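Local coordinates for protein cadherin-23 (Mus musculus, PDB 5UZ8) that probably serves as a calcium-dependent adhesion protein of mechanotransduction in hearing, its extracellular cadherin repeats joined end to end through calcium-binding linkers, at residues T13-R18 with I100-E105. Residues are numbered along the deposited sequence; the frame is centred on the assembly and turned at random.
Sequences TYYTER and IPVYLE
Tyr15 is held through both its backbone N and its O by strand 100-105: N donates to Pro101 O (3.0 Å) and O accepts a bond from Tyr103 N (2.9 Å), as in a parallel strand pair. Glu105 N continues the ladder to Glu17 O. Between them Tyr103 O is gripped twice, by a weak bond from Glu17 N and a short one from Thr16 OG1 (2.6 Å), a hydroxyl that chi1 (-170°) sets anti to its backbone N. A water donating to both Thr16 OG1 and Glu105 OE1 links two side chains on the face that carries Tyr103, where Arg18 NH1 forms a long salt bridge to Glu105 OE2 (3.9 Å). Tyr103 turns the CD2–CE2 edge of its ring toward the face of Tyr14 in an offset edge-to-face pair, planes at 75°. On the reverse face Tyr15 CB lies against Val102 CG2 (4.1 Å), CD2 and CE2 meet Ile100 CG2 and CD1, with CG2 at the ring edge (3.8 Å from CE2), and OH is hydrogen-bonded to Lys8 O. This face turns into the Greek-key sandwich of the cadherin domain, where Tyr15 packs on Ile30 and Val32 of strand 28-35; strand 15-20 borders its sheet, beside strand 97-107.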
ATOM      1  N   THR A  13     -21.626  -1.578 -47.683  1.00 18.84           N
ATOM      2  CA  THR A  13     -22.820  -1.630 -46.835  0.50 19.31           C
ATOM      3  C   THR A  13     -22.773  -0.592 -45.726  1.00 18.34           C
ATOM      4  O   THR A  13     -23.790   0.008 -45.416  1.00 18.42           O
ATOM      5  CB  THR A  13     -23.005  -3.011 -46.193  0.50 20.12           C
ATOM      6  OG1 THR A  13     -21.796  -3.384 -45.526  0.50 19.84           O
ATOM      7  CG2 THR A  13     -23.358  -4.024 -47.245  0.50 21.52           C
ATOM      8  N   TYR A  14     -21.592  -0.426 -45.132  1.00 17.95           N
ATOM      9  CA  TYR A  14     -21.312   0.574 -44.103  1.00 17.79           C
ATOM     10  C   TYR A  14     -19.809   0.818 -44.070  1.00 17.43           C
ATOM     11  O   TYR A  14     -19.038  -0.013 -44.565  1.00 17.48           O
ATOM     12  CB  TYR A  14     -21.792   0.105 -42.706  1.00 18.73           C
ATOM     13  CG  TYR A  14     -21.148  -1.187 -42.248  1.00 19.85           C
ATOM     14  CD1 TYR A  14     -19.873  -1.188 -41.673  1.00 20.04           C
ATOM     15  CD2 TYR A  14     -21.818  -2.414 -42.348  1.00 22.02           C
ATOM     16  CE1 TYR A  14     -19.271  -2.383 -41.269  1.00 21.38           C
ATOM     17  CE2 TYR A  14     -21.219  -3.594 -41.919  1.00 22.86           C
ATOM     18  CZ  TYR A  14     -19.943  -3.553 -41.388  1.00 22.56           C
ATOM     19  OH  TYR A  14     -19.299  -4.701 -40.964  1.00 26.04           O
ATOM     20  N   TYR A  15     -19.402   1.940 -43.480  1.00 17.03           N
ATOM     21  CA  TYR A  15     -17.990   2.229 -43.234  1.00 17.23           C
ATOM     22  C   TYR A  15     -17.603   2.014 -41.778  1.00 17.21           C
ATOM     23  O   TYR A  15     -18.408   2.216 -40.872  1.00 16.59           O
ATOM     24  CB  TYR A  15     -17.660   3.668 -43.577  1.00 17.36           C
ATOM     25  CG  TYR A  15     -17.804   4.060 -45.029  1.00 18.36           C
ATOM     26  CD1 TYR A  15     -16.835   3.723 -45.963  1.00 19.14           C
ATOM     27  CD2 TYR A  15     -18.881   4.842 -45.450  1.00 18.69           C
ATOM     28  CE1 TYR A  15     -16.949   4.132 -47.290  1.00 20.19           C
ATOM     29  CE2 TYR A  15     -19.005   5.238 -46.771  1.00 19.56           C
ATOM     30  CZ  TYR A  15     -18.051   4.885 -47.688  1.00 20.00           C
ATOM     31  OH  TYR A  15     -18.169   5.304 -49.007  1.00 21.00           O
ATOM     32  N   THR A  16     -16.357   1.609 -41.549  1.00 17.92           N
ATOM     33  CA  THR A  16     -15.851   1.547 -40.197  1.00 18.62           C
ATOM     34  C   THR A  16     -14.366   1.918 -40.157  1.00 19.32           C
ATOM     35  O   THR A  16     -13.631   1.740 -41.137  1.00 18.19           O
ATOM     36  CB  THR A  16     -16.124   0.179 -39.559  1.00 20.20           C
ATOM     37  OG1 THR A  16     -15.824   0.230 -38.151  1.00 21.26           O
ATOM     38  CG2 THR A  16     -15.268  -0.933 -40.236  1.00 20.77           C
ATOM     39  N   GLU A  17     -13.941   2.449 -39.009  1.00 19.82           N
ATOM     40  CA  GLU A  17     -12.552   2.790 -38.787  1.00 20.61           C
ATOM     41  C   GLU A  17     -12.336   2.764 -37.266  1.00 20.13           C
ATOM     42  O   GLU A  17     -13.255   3.071 -36.492  1.00 18.13           O
ATOM     43  CB  GLU A  17     -12.321   4.191 -39.372  1.00 23.21           C
ATOM     44  CG  GLU A  17     -10.990   4.519 -39.966  1.00 27.23           C
ATOM     45  CD  GLU A  17     -10.564   3.655 -41.141  1.00 31.97           C
ATOM     46  OE1 GLU A  17     -11.081   3.783 -42.280  1.00 37.79           O
ATOM     47  OE2 GLU A  17      -9.641   2.877 -40.923  1.00 36.56           O
ATOM     48  N   ARG A  18     -11.135   2.382 -36.857  1.00 19.79           N
ATOM     49  CA  ARG A  18     -10.697   2.534 -35.476  1.00 20.65           C
ATOM     50  C   ARG A  18     -10.192   3.945 -35.205  1.00 19.38           C
ATOM     51  O   ARG A  18      -9.545   4.563 -36.067  1.00 18.51           O
ATOM     52  CB  ARG A  18      -9.605   1.523 -35.167  1.00 23.13           C
ATOM     53  CG  ARG A  18     -10.112   0.103 -35.147  1.00 25.94           C
ATOM     54  CD  ARG A  18      -9.004  -0.898 -35.440  1.00 30.25           C
ATOM     55  NE  ARG A  18      -8.010  -0.960 -34.371  1.00 33.67           N
ATOM     56  CZ  ARG A  18      -8.173  -1.576 -33.194  1.00 36.51           C
ATOM     57  NH1 ARG A  18      -9.325  -2.176 -32.874  1.00 39.71           N
ATOM     58  NH2 ARG A  18      -7.171  -1.581 -32.305  1.00 38.14           N
ATOM     59  N   ILE A 100     -25.576   6.361 -45.715  1.00 20.17           N
ATOM     60  CA  ILE A 100     -24.897   5.162 -45.287  1.00 19.60           C
ATOM     61  C   ILE A 100     -24.445   5.303 -43.834  1.00 18.65           C
ATOM     62  O   ILE A 100     -24.092   6.405 -43.409  1.00 17.90           O
ATOM     63  CB  ILE A 100     -23.707   4.872 -46.215  1.00 18.97           C
ATOM     64  CG1 ILE A 100     -23.123   3.486 -45.940  1.00 18.95           C
ATOM     65  CG2 ILE A 100     -22.643   5.955 -46.141  1.00 18.14           C
ATOM     66  CD1 ILE A 100     -22.160   3.023 -47.003  1.00 19.39           C
ATOM     67  N   PRO A 101     -24.423   4.196 -43.081  1.00 19.14           N
ATOM     68  CA  PRO A 101     -23.914   4.284 -41.719  1.00 18.17           C
ATOM     69  C   PRO A 101     -22.410   4.252 -41.632  1.00 17.03           C
ATOM     70  O   PRO A 101     -21.722   3.593 -42.459  1.00 16.76           O
ATOM     71  CB  PRO A 101     -24.511   3.053 -41.011  1.00 19.15           C
ATOM     72  CG  PRO A 101     -25.348   2.349 -41.998  1.00 20.53           C
ATOM     73  CD  PRO A 101     -25.073   2.898 -43.346  1.00 20.66           C
ATOM     74  N   VAL A 102     -21.915   4.927 -40.602  1.00 15.93           N
ATOM     75  CA  VAL A 102     -20.514   4.868 -40.216  1.00 15.56           C
ATOM     76  C   VAL A 102     -20.422   4.424 -38.766  1.00 15.56           C
ATOM     77  O   VAL A 102     -21.191   4.888 -37.910  1.00 15.19           O
ATOM     78  CB  VAL A 102     -19.777   6.216 -40.428  1.00 15.27           C
ATOM     79  CG1 VAL A 102     -18.311   6.099 -40.012  1.00 14.98           C
ATOM     80  CG2 VAL A 102     -19.845   6.645 -41.894  1.00 16.11           C
ATOM     81  N   TYR A 103     -19.477   3.523 -38.507  1.00 15.73           N
ATOM     82  CA  TYR A 103     -19.245   3.003 -37.153  1.00 16.16           C
ATOM     83  C   TYR A 103     -17.754   3.210 -36.813  1.00 15.81           C
ATOM     84  O   TYR A 103     -16.895   2.486 -37.330  1.00 15.44           O
ATOM     85  CB  TYR A 103     -19.613   1.523 -37.053  1.00 17.19           C
ATOM     86  CG  TYR A 103     -21.028   1.160 -37.491  1.00 18.25           C
ATOM     87  CD1 TYR A 103     -22.128   1.441 -36.692  1.00 19.59           C
ATOM     88  CD2 TYR A 103     -21.259   0.511 -38.696  1.00 19.11           C
ATOM     89  CE1 TYR A 103     -23.422   1.104 -37.080  1.00 20.75           C
ATOM     90  CE2 TYR A 103     -22.544   0.195 -39.108  1.00 20.07           C
ATOM     91  CZ  TYR A 103     -23.617   0.484 -38.304  1.00 20.99           C
ATOM     92  OH  TYR A 103     -24.874   0.109 -38.711  1.00 22.96           O
ATOM     93  N   LEU A 104     -17.462   4.184 -35.950  1.00 15.32           N
ATOM     94  CA  LEU A 104     -16.096   4.402 -35.515  1.00 15.34           C
ATOM     95  C   LEU A 104     -15.853   3.684 -34.198  1.00 15.59           C
ATOM     96  O   LEU A 104     -16.533   3.943 -33.192  1.00 15.28           O
ATOM     97  CB  LEU A 104     -15.761   5.897 -35.391  1.00 15.54           C
ATOM     98  CG  LEU A 104     -15.964   6.740 -36.631  1.00 16.06           C
ATOM     99  CD1 LEU A 104     -15.648   8.203 -36.292  1.00 16.40           C
ATOM    100  CD2 LEU A 104     -15.137   6.239 -37.794  1.00 16.48           C
ATOM    101  N   GLU A 105     -14.888   2.777 -34.221  1.00 15.54           N
ATOM    102  CA  GLU A 105     -14.577   1.892 -33.102  1.00 16.52           C
ATOM    103  C   GLU A 105     -13.526   2.582 -32.242  1.00 15.19           C
ATOM    104  O   GLU A 105     -12.391   2.761 -32.665  1.00 14.42           O
ATOM    105  CB  GLU A 105     -14.033   0.574 -33.645  1.00 18.32           C
ATOM    106  CG  GLU A 105     -13.657  -0.493 -32.616  1.00 20.17           C
ATOM    107  CD  GLU A 105     -13.297  -1.818 -33.279  1.00 22.68           C
ATOM    108  OE1 GLU A 105     -13.135  -1.874 -34.512  1.00 24.23           O
ATOM    109  OE2 GLU A 105     -13.198  -2.818 -32.577  1.00 25.69           O
TER
HETATM  110  O   HOH W   1     -13.472  -0.522 -37.057  1.00 22.64           O